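Local coordinates for lipase-esterase related protein (Clostridium acetobutylicum, PDB 3E0X) that is of unknown function but has the alpha/beta hydrolase fold, is probably a hydrolase of the lipase-esterase kind, and holds ortho-xylene in a pocket in this crystal, at residues Y7-N12 with S77-H82; E40-I45 with E240-I245; L19-G24 with K30-L35. All blocks are in the same frame, centred on the assembly; numbering follows the deposited sequence.

Contact 1: residues Y7-N12 with S77-H82; sequences YVHVGN and SEVTKH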
loop_
_atom_site.group_PDB
_atom_site.type_symbol
_atom_site.label_atom_id
_atom_site.label_comp_id
_atom_site.label_asym_id
_atom_site.label_seq_id
_atom_site.Cartn_x
_atom_site.Cartn_y
_atom_site.Cartn_z
ATOM N N TYR A 7 6.891 13.709 0.282
ATOM C CA TYR A 7 5.526 13.427 0.668
ATOM C C TYR A 7 4.663 14.640 0.334
ATOM O O TYR A 7 5.174 15.763 0.122
ATOM C CB TYR A 7 5.406 13.128 2.169
ATOM C CG TYR A 7 5.696 14.321 3.046
ATOM C CD1 TYR A 7 4.668 15.143 3.502
ATOM C CD2 TYR A 7 6.998 14.635 3.404
ATOM C CE1 TYR A 7 4.936 16.275 4.304
ATOM C CE2 TYR A 7 7.275 15.732 4.211
ATOM C CZ TYR A 7 6.242 16.551 4.654
ATOM O OH TYR A 7 6.533 17.653 5.454
ATOM N N VAL A 8 3.364 14.391 0.323
ATOM C CA VAL A 8 2.328 15.416 0.175
ATOM C C VAL A 8 1.499 15.438 1.467
ATOM O O VAL A 8 1.153 14.361 1.993
ATOM C CB VAL A 8 1.427 15.105 -1.054
ATOM C CG1 VAL A 8 0.216 16.010 -1.082
ATOM C CG2 VAL A 8 2.214 15.284 -2.348
ATOM N N HIS A 9 1.137 16.629 1.927
ATOM C CA HIS A 9 0.464 16.804 3.204
ATOM C C HIS A 9 -0.860 17.515 2.957
ATOM O O HIS A 9 -0.876 18.672 2.507
ATOM C CB HIS A 9 1.387 17.664 4.061
ATOM C CG HIS A 9 1.059 17.655 5.516
ATOM N ND1 HIS A 9 1.687 18.491 6.413
ATOM C CD2 HIS A 9 0.179 16.915 6.236
ATOM C CE1 HIS A 9 1.193 18.279 7.621
ATOM N NE2 HIS A 9 0.291 17.313 7.548
ATOM N N VAL A 10 -1.966 16.815 3.213
ATOM C CA VAL A 10 -3.308 17.337 2.924
ATOM C C VAL A 10 -4.280 17.005 4.059
ATOM O O VAL A 10 -3.907 16.341 5.045
ATOM C CB VAL A 10 -3.871 16.781 1.595
ATOM C CG1 VAL A 10 -3.013 17.262 0.467
ATOM C CG2 VAL A 10 -3.932 15.256 1.629
ATOM N N GLY A 11 -5.526 17.442 3.916
ATOM C CA GLY A 11 -6.527 17.184 4.932
ATOM C C GLY A 11 -6.485 18.160 6.099
ATOM O O GLY A 11 -5.993 19.282 5.989
ATOM N N ASN A 12 -7.026 17.722 7.223
ATOM C CA ASN A 12 -7.105 18.548 8.410
ATOM C C ASN A 12 -5.826 18.351 9.199
ATOM O O ASN A 12 -5.670 17.376 9.959
ATOM C CB ASN A 12 -8.349 18.113 9.185
ATOM C CG ASN A 12 -8.463 18.782 10.507
ATOM O OD1 ASN A 12 -7.771 19.759 10.763
ATOM N ND2 ASN A 12 -9.294 18.219 11.386
ATOM N N SER A 77 11.026 12.216 10.280
ATOM C CA SER A 77 10.442 13.352 9.561
ATOM C C SER A 77 9.808 14.325 10.536
ATOM O O SER A 77 9.180 13.914 11.542
ATOM C CB SER A 77 9.379 12.893 8.565
ATOM O OG SER A 77 8.763 14.003 7.927
ATOM N N GLU A 78 9.933 15.607 10.247
ATOM C CA GLU A 78 9.288 16.592 11.098
ATOM C C GLU A 78 7.764 16.449 11.107
ATOM O O GLU A 78 7.114 16.851 12.086
ATOM C CB GLU A 78 9.713 18.003 10.706
ATOM C CG GLU A 78 11.154 18.333 11.105
ATOM C CD GLU A 78 11.385 18.460 12.611
ATOM O OE1 GLU A 78 10.428 18.731 13.361
ATOM O OE2 GLU A 78 12.558 18.313 13.026
ATOM N N VAL A 79 7.198 15.868 10.048
ATOM C CA VAL A 79 5.755 15.758 9.918
ATOM C C VAL A 79 5.135 14.571 10.673
ATOM O O VAL A 79 3.915 14.534 10.894
ATOM C CB VAL A 79 5.341 15.808 8.412
ATOM C CG1 VAL A 79 5.533 14.455 7.724
ATOM C CG2 VAL A 79 3.963 16.341 8.249
ATOM N N THR A 80 5.959 13.611 11.091
ATOM C CA THR A 80 5.446 12.465 11.865
ATOM C C THR A 80 6.099 12.266 13.218
ATOM O O THR A 80 5.498 11.608 14.070
ATOM C CB THR A 80 5.633 11.137 11.103
ATOM O OG1 THR A 80 7.005 10.998 10.753
ATOM C CG2 THR A 80 4.776 11.095 9.857
ATOM N N LYS A 81 7.307 12.803 13.424
ATOM C CA LYS A 81 8.092 12.413 14.607
ATOM C C LYS A 81 7.404 12.779 15.919
ATOM O O LYS A 81 7.607 12.082 16.917
ATOM C CB LYS A 81 9.521 12.957 14.558
ATOM C CG LYS A 81 9.601 14.451 14.760
ATOM C CD LYS A 81 11.012 15.069 14.598
ATOM C CE LYS A 81 11.950 14.643 15.714
ATOM N NZ LYS A 81 13.335 15.089 15.430
ATOM N N HIS A 82 6.550 13.804 15.890
ATOM C CA HIS A 82 5.804 14.240 17.087
ATOM C C HIS A 82 4.343 13.800 17.151
ATOM O O HIS A 82 3.644 14.107 18.135
ATOM C CB HIS A 82 5.889 15.761 17.242
ATOM C CG HIS A 82 7.296 16.268 17.301
ATOM N ND1 HIS A 82 8.199 15.833 18.247
ATOM C CD2 HIS A 82 7.966 17.141 16.513
ATOM C CE1 HIS A 82 9.359 16.435 18.055
ATOM N NE2 HIS A 82 9.246 17.232 17.006
#

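Contact 2: residues E40-I45 with E240-I245; sequences EDYNCI and EIKNFI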
loop_
_atom_site.group_PDB
_atom_site.type_symbol
_atom_site.label_atom_id
_atom_site.label_comp_id
_atom_site.label_asym_id
_atom_site.label_seq_id
_atom_site.Cartn_x
_atom_site.Cartn_y
_atom_site.Cartn_z
ATOM N N GLU A 40 -10.673 13.795 4.430
ATOM C CA GLU A 40 -10.263 15.187 4.653
ATOM C C GLU A 40 -10.310 15.640 6.092
ATOM O O GLU A 40 -9.693 16.661 6.436
ATOM C CB GLU A 40 -11.102 16.122 3.773
ATOM C CG GLU A 40 -10.624 16.133 2.365
ATOM C CD GLU A 40 -11.287 17.202 1.537
ATOM O OE1 GLU A 40 -11.620 18.273 2.100
ATOM O OE2 GLU A 40 -11.453 16.960 0.318
ATOM N N ASP A 41 -10.986 14.882 6.952
ATOM C CA ASP A 41 -11.070 15.228 8.368
ATOM C C ASP A 41 -9.828 14.785 9.143
ATOM O O ASP A 41 -9.683 15.086 10.342
ATOM C CB ASP A 41 -12.330 14.623 9.022
ATOM C CG ASP A 41 -13.607 15.411 8.698
ATOM O OD1 ASP A 41 -13.513 16.627 8.450
ATOM O OD2 ASP A 41 -14.714 14.819 8.704
ATOM N N TYR A 42 -8.945 14.060 8.459
ATOM C CA TYR A 42 -7.738 13.531 9.087
ATOM C C TYR A 42 -6.478 14.207 8.575
ATOM O O TYR A 42 -6.490 14.888 7.552
ATOM C CB TYR A 42 -7.658 12.039 8.829
ATOM C CG TYR A 42 -8.934 11.310 9.162
ATOM C CD1 TYR A 42 -9.499 11.386 10.440
ATOM C CD2 TYR A 42 -9.592 10.554 8.199
ATOM C CE1 TYR A 42 -10.679 10.714 10.750
ATOM C CE2 TYR A 42 -10.761 9.876 8.495
ATOM C CZ TYR A 42 -11.301 9.956 9.766
ATOM O OH TYR A 42 -12.459 9.259 10.013
ATOM N N ASN A 43 -5.383 14.039 9.315
ATOM C CA ASN A 43 -4.113 14.637 8.958
ATOM C C ASN A 43 -3.437 13.656 8.007
ATOM O O ASN A 43 -2.914 12.642 8.451
ATOM C CB ASN A 43 -3.283 14.874 10.223
ATOM C CG ASN A 43 -1.914 15.420 9.922
ATOM O OD1 ASN A 43 -1.746 16.222 9.004
ATOM N ND2 ASN A 43 -0.920 14.989 10.701
ATOM N N CYS A 44 -3.486 13.940 6.704
ATOM C CA CYS A 44 -3.082 12.957 5.692
ATOM C C CYS A 44 -1.692 13.242 5.149
ATOM O O CYS A 44 -1.407 14.344 4.635
ATOM C CB CYS A 44 -4.080 12.941 4.524
ATOM S SG CYS A 44 -5.765 12.440 4.965
ATOM N N ILE A 45 -0.837 12.227 5.219
ATOM C CA ILE A 45 0.537 12.323 4.735
ATOM C C ILE A 45 0.698 11.211 3.710
ATOM O O ILE A 45 0.511 10.050 4.032
ATOM C CB ILE A 45 1.569 12.153 5.902
ATOM C CG1 ILE A 45 1.335 13.217 6.997
ATOM C CG2 ILE A 45 2.977 12.279 5.381
ATOM C CD1 ILE A 45 2.061 12.926 8.352
ATOM N N GLU A 240 -14.575 2.223 5.217
ATOM C CA GLU A 240 -14.029 1.059 5.903
ATOM C C GLU A 240 -12.692 1.349 6.594
ATOM O O GLU A 240 -12.153 0.499 7.327
ATOM C CB GLU A 240 -13.875 -0.093 4.916
ATOM C CG GLU A 240 -15.218 -0.616 4.457
ATOM C CD GLU A 240 -15.992 -1.353 5.532
ATOM O OE1 GLU A 240 -15.369 -1.957 6.441
ATOM O OE2 GLU A 240 -17.238 -1.356 5.444
ATOM N N ILE A 241 -12.146 2.534 6.356
ATOM C CA ILE A 241 -11.028 3.050 7.136
ATOM C C ILE A 241 -11.571 3.818 8.349
ATOM O O ILE A 241 -11.115 3.605 9.483
ATOM C CB ILE A 241 -10.091 3.912 6.265
ATOM C CG1 ILE A 241 -9.391 3.001 5.261
ATOM C CG2 ILE A 241 -9.047 4.608 7.125
ATOM C CD1 ILE A 241 -8.647 3.721 4.155
ATOM N N LYS A 242 -12.559 4.688 8.120
ATOM C CA LYS A 242 -13.206 5.444 9.209
ATOM C C LYS A 242 -13.774 4.549 10.298
ATOM O O LYS A 242 -13.743 4.910 11.493
ATOM C CB LYS A 242 -14.356 6.277 8.660
ATOM C CG LYS A 242 -13.920 7.359 7.744
ATOM C CD LYS A 242 -15.148 8.003 7.184
ATOM C CE LYS A 242 -14.773 8.925 6.098
ATOM N NZ LYS A 242 -15.937 9.712 5.713
ATOM N N ASN A 243 -14.348 3.415 9.911
ATOM C CA ASN A 243 -14.958 2.537 10.922
ATOM C C ASN A 243 -13.943 1.757 11.777
ATOM O O ASN A 243 -14.330 1.086 12.727
ATOM C CB ASN A 243 -16.058 1.642 10.330
ATOM C CG ASN A 243 -15.536 0.617 9.378
ATOM O OD1 ASN A 243 -14.334 0.468 9.204
ATOM N ND2 ASN A 243 -16.451 -0.106 8.731
ATOM N N PHE A 244 -12.664 1.882 11.431
ATOM C CA PHE A 244 -11.604 1.149 12.068
ATOM C C PHE A 244 -10.689 2.039 12.902
ATOM O O PHE A 244 -10.215 1.598 13.958
ATOM C CB PHE A 244 -10.778 0.483 10.970
ATOM C CG PHE A 244 -9.548 -0.239 11.464
ATOM C CD1 PHE A 244 -8.287 0.128 11.005
ATOM C CD2 PHE A 244 -9.654 -1.304 12.349
ATOM C CE1 PHE A 244 -7.136 -0.557 11.428
ATOM C CE2 PHE A 244 -8.515 -1.985 12.771
ATOM C CZ PHE A 244 -7.259 -1.601 12.309
ATOM N N ILE A 245 -10.385 3.247 12.418
ATOM C CA ILE A 245 -9.347 4.051 13.076
ATOM C C ILE A 245 -9.739 4.551 14.475
ATOM O O ILE A 245 -8.842 4.829 15.288
ATOM C CB ILE A 245 -8.775 5.195 12.177
ATOM C CG1 ILE A 245 -9.873 6.160 11.706
ATOM C CG2 ILE A 245 -7.991 4.594 11.001
ATOM C CD1 ILE A 245 -9.343 7.431 11.032
ATOM O OXT ILE A 245 -10.914 4.708 14.818
#

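Contact 3: residues L19-G24 with K30-L35; sequences LLFVHG and KIFGEL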
loop_
_atom_site.group_PDB
_atom_site.type_symbol
_atom_site.label_atom_id
_atom_site.label_comp_id
_atom_site.label_asym_id
_atom_site.label_seq_id
_atom_site.Cartn_x
_atom_site.Cartn_y
_atom_site.Cartn_z
ATOM N N LEU A 19 -2.867 9.906 9.194
ATOM C CA LEU A 19 -2.894 8.762 8.305
ATOM C C LEU A 19 -1.704 8.888 7.391
ATOM O O LEU A 19 -1.550 9.900 6.673
ATOM C CB LEU A 19 -4.173 8.769 7.480
ATOM C CG LEU A 19 -5.533 8.835 8.181
ATOM C CD1 LEU A 19 -6.718 8.710 7.185
ATOM C CD2 LEU A 19 -5.667 7.811 9.265
ATOM N N LEU A 20 -0.851 7.871 7.410
ATOM C CA LEU A 20 0.324 7.860 6.544
ATOM C C LEU A 20 0.072 6.798 5.464
ATOM O O LEU A 20 -0.054 5.607 5.774
ATOM C CB LEU A 20 1.579 7.538 7.375
ATOM C CG LEU A 20 2.888 7.469 6.592
ATOM C CD1 LEU A 20 3.224 8.759 5.908
ATOM C CD2 LEU A 20 4.034 7.071 7.496
ATOM N N PHE A 21 -0.007 7.249 4.206
ATOM C CA PHE A 21 -0.356 6.398 3.070
ATOM C C PHE A 21 0.895 5.945 2.362
ATOM O O PHE A 21 1.743 6.777 1.984
ATOM C CB PHE A 21 -1.208 7.183 2.057
ATOM C CG PHE A 21 -2.550 7.662 2.598
ATOM C CD1 PHE A 21 -3.742 7.041 2.199
ATOM C CD2 PHE A 21 -2.642 8.768 3.455
ATOM C CE1 PHE A 21 -4.994 7.501 2.663
ATOM C CE2 PHE A 21 -3.874 9.230 3.905
ATOM C CZ PHE A 21 -5.044 8.618 3.523
ATOM N N VAL A 22 0.965 4.642 2.098
ATOM C CA VAL A 22 2.096 4.041 1.417
ATOM C C VAL A 22 1.577 3.300 0.187
ATOM O O VAL A 22 0.822 2.321 0.298
ATOM C CB VAL A 22 2.817 3.031 2.329
ATOM C CG1 VAL A 22 3.973 2.401 1.588
ATOM C CG2 VAL A 22 3.295 3.705 3.611
ATOM N N HIS A 23 2.031 3.751 -0.978
ATOM C CA HIS A 23 1.546 3.225 -2.252
ATOM C C HIS A 23 2.183 1.868 -2.573
ATOM O O HIS A 23 2.961 1.319 -1.786
ATOM C CB HIS A 23 1.851 4.238 -3.358
ATOM C CG HIS A 23 3.307 4.350 -3.646
ATOM N ND1 HIS A 23 4.113 5.378 -3.187
ATOM C CD2 HIS A 23 4.117 3.522 -4.341
ATOM C CE1 HIS A 23 5.351 5.184 -3.622
ATOM N NE2 HIS A 23 5.381 4.049 -4.296
ATOM N N GLY A 24 1.874 1.366 -3.761
ATOM C CA GLY A 24 2.265 0.009 -4.133
ATOM C C GLY A 24 3.210 -0.071 -5.317
ATOM O O GLY A 24 3.918 0.892 -5.662
ATOM N N LYS A 30 0.330 9.442 -6.029
ATOM C CA LYS A 30 -0.779 9.901 -6.869
ATOM C C LYS A 30 -1.938 8.901 -6.928
ATOM O O LYS A 30 -3.085 9.266 -7.225
ATOM C CB LYS A 30 -0.281 10.208 -8.291
ATOM C CG LYS A 30 0.769 11.339 -8.371
ATOM C CD LYS A 30 1.378 11.509 -9.788
ATOM C CE LYS A 30 2.072 10.236 -10.311
ATOM N NZ LYS A 30 2.512 10.241 -11.762
ATOM N N ILE A 31 -1.642 7.627 -6.647
ATOM C CA ILE A 31 -2.642 6.573 -6.755
ATOM C C ILE A 31 -3.753 6.737 -5.716
ATOM O O ILE A 31 -4.850 6.180 -5.877
ATOM C CB ILE A 31 -1.983 5.157 -6.649
ATOM C CG1 ILE A 31 -2.894 4.075 -7.274
ATOM C CG2 ILE A 31 -1.590 4.809 -5.173
ATOM C CD1 ILE A 31 -3.115 4.212 -8.770
ATOM N N PHE A 32 -3.452 7.500 -4.653
ATOM C CA PHE A 32 -4.419 7.766 -3.573
ATOM C C PHE A 32 -5.313 8.982 -3.823
ATOM O O PHE A 32 -6.032 9.399 -2.934
ATOM C CB PHE A 32 -3.654 7.921 -2.253
ATOM C CG PHE A 32 -3.065 6.635 -1.728
ATOM C CD1 PHE A 32 -3.901 5.613 -1.290
ATOM C CD2 PHE A 32 -1.684 6.464 -1.656
ATOM C CE1 PHE A 32 -3.360 4.424 -0.764
ATOM C CE2 PHE A 32 -1.143 5.298 -1.119
ATOM C CZ PHE A 32 -1.994 4.264 -0.694
ATOM N N GLY A 33 -5.288 9.520 -5.045
ATOM C CA GLY A 33 -5.963 10.769 -5.346
ATOM C C GLY A 33 -7.457 10.768 -5.093
ATOM O O GLY A 33 -8.031 11.798 -4.739
ATOM N N GLU A 34 -8.110 9.632 -5.322
ATOM C CA GLU A 34 -9.535 9.554 -5.001
ATOM C C GLU A 34 -9.775 9.290 -3.534
ATOM O O GLU A 34 -10.636 9.900 -2.935
ATOM C CB GLU A 34 -10.239 8.491 -5.838
ATOM C CG GLU A 34 -10.346 8.836 -7.291
ATOM C CD GLU A 34 -10.986 10.216 -7.560
ATOM O OE1 GLU A 34 -12.158 10.412 -7.205
ATOM O OE2 GLU A 34 -10.299 11.076 -8.151
ATOM N N LEU A 35 -8.982 8.390 -2.942
ATOM C CA LEU A 35 -9.205 7.982 -1.569
ATOM C C LEU A 35 -9.024 9.165 -0.631
ATOM O O LEU A 35 -9.784 9.340 0.326
ATOM C CB LEU A 35 -8.253 6.844 -1.213
ATOM C CG LEU A 35 -8.469 6.214 0.155
ATOM C CD1 LEU A 35 -9.846 5.592 0.227
ATOM C CD2 LEU A 35 -7.399 5.201 0.476
#

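Contact 1: residues Y7-N12 with S77-H82
V79 meets two aromatic rings of the edge strand, Y7 and H9, and gives one methyl to each. Both contacts are CH-pi. CG1 of V79 sits over a face of the Y7 phenol ring, 4.0 Å from the ring centroid and 20° off the ring normal, and is displaced toward the rim, where CZ and CE1 lie closest. V79 CG2 does the same over the imidazole of H9, 3.7 Å from that centroid, and comes closest to H9 CE1 at 3.4 Å. Valine suits this place because its CB carries two methyls that point in different directions. With chi1 at 80°, CG2 lies anti to the backbone N and CG1 between the N and the carbonyl carbon, so each branch has its own ring. The dispersive part of the contact is completed by Y7 OH, which reaches the CB of V79 at 3.7 Å.

Y7 and H9 are two apart on the strand and therefore project from the same side of it; the CB of H9 lies in plane at the edge of the Y7 ring.

No hydrogen bond crosses the contact; those within 77-82 shape the turn that presents V79. In one of its two modelled conformers S77 accepts from the N of V79 through OG (3.2 Å, 160° at the hydrogen), an ST turn just after a helix. The O of S77 takes two backbone donors, K81 N at 2.9 Å and T80 N at 3.3 Å. H9 NE2 is hydrogen-bonded to N43 OD1, which helps to hold the imidazole with one face toward CG2 of V79.

The contact thus ties strand 7-11, at one margin of the sheet, to the loop between helix 63-76 and strand 86-91; V79 also packs on F73 of that helix, and Y7 on I45 of strand 43-47.

Contact 2: residues E40-I45 with E240-I245
Y42 is met by the C-terminal residue I245 and by K242, which take different parts of its ring. The tight part is a CH-pi contact: CD1 of I245 stands over one face, 3.6 Å from the centroid and 21° off the normal, and comes within 3.4 Å of Y42 CZ. An isoleucine reaches so far because its CG1 branch is extended (chi2 170°), placing a slim terminal methyl on the phenol from the opposite direction. K242 instead passes the edge at about a right angle, with its CG near the ring plane and 3.3 Å from Y42 OH. Here lysine serves through its aliphatic stem. Y42 and I245 each have a second modelled conformer, so these details describe one arrangement of each.

The outer side is looser and polar. D41 OD2 is 6.0 Å from K242 NZ, too far for a salt bridge; the amine pairs with E239 instead. N243 projects away from Y42.

At the surface, the contact joins the residue leading into strand 43-47 to helix 234-242 and the C-terminal tail that follows it, while Y42 also packs on L19 of strand 18-22.

Contact 3: residues L19-G24 with K30-L35
F21 and F32 both turn CG anti to their own carbonyl carbon (chi1 -63° and -71°), which sends the two rings toward each other where the chain leaves strand 18-22 of this alpha/beta hydrolase fold. The rings form a T-shaped, edge-to-face pair: the edge of F21 faces F32, with centroids 5.2 Å apart and planes at 61°. F21 CB adds a CH-pi contact over the same F32 ring, 3.9 Å from its centroid.

F32 is a wedge held on several sides. F21 CB lies over one face and I31 CG2 over the opposite one, while the rim meets backbone: V22 O is 3.6 Å from F32 CZ, and H23 N is 3.5 Å from F32 CE2, near the ring plane. A flat phenyl suits such a slot, since it slides its edge against the chain and offers both faces to aliphatic groups. It also touches L46 and Y91, on neighbouring strands.

L35 approaches the rim of F21, its CD2 in the ring plane and 4.0 Å from F21 CE1, and links the pair to V237 and A238 of helix 234-242. H23 and G24 follow directly after the strand; an HG pair here is familiar in this family, commonly close to the oxyanion hole, and G24 touches the bound ortho-xylene. The methyl I31 CG2 lies 3.9 Å from H23 CB.

Strand 43-47 is the common element, lying between antiparallel strand 7-11 and parallel strand 18-22. It joins contact 1 to contact 2 through N12 N to Y42 O at 2.9 Å and H9 NE2 to N43 OD1 at 2.7 Å. On its other side it joins contact 2 to contact 3 through I45 N to L19 O and N43 O to L19 N, each 2.8 Å. Contacts 1 and 3 do not touch; their nearest atoms are about 5 Å apart. Contact 3 alone reaches the ortho-xylene pocket, supplying G24, with the I31 side chain about 5 Å from the ligand. V22 also packs against a probable nucleophile elbow containing S92, another pocket residue.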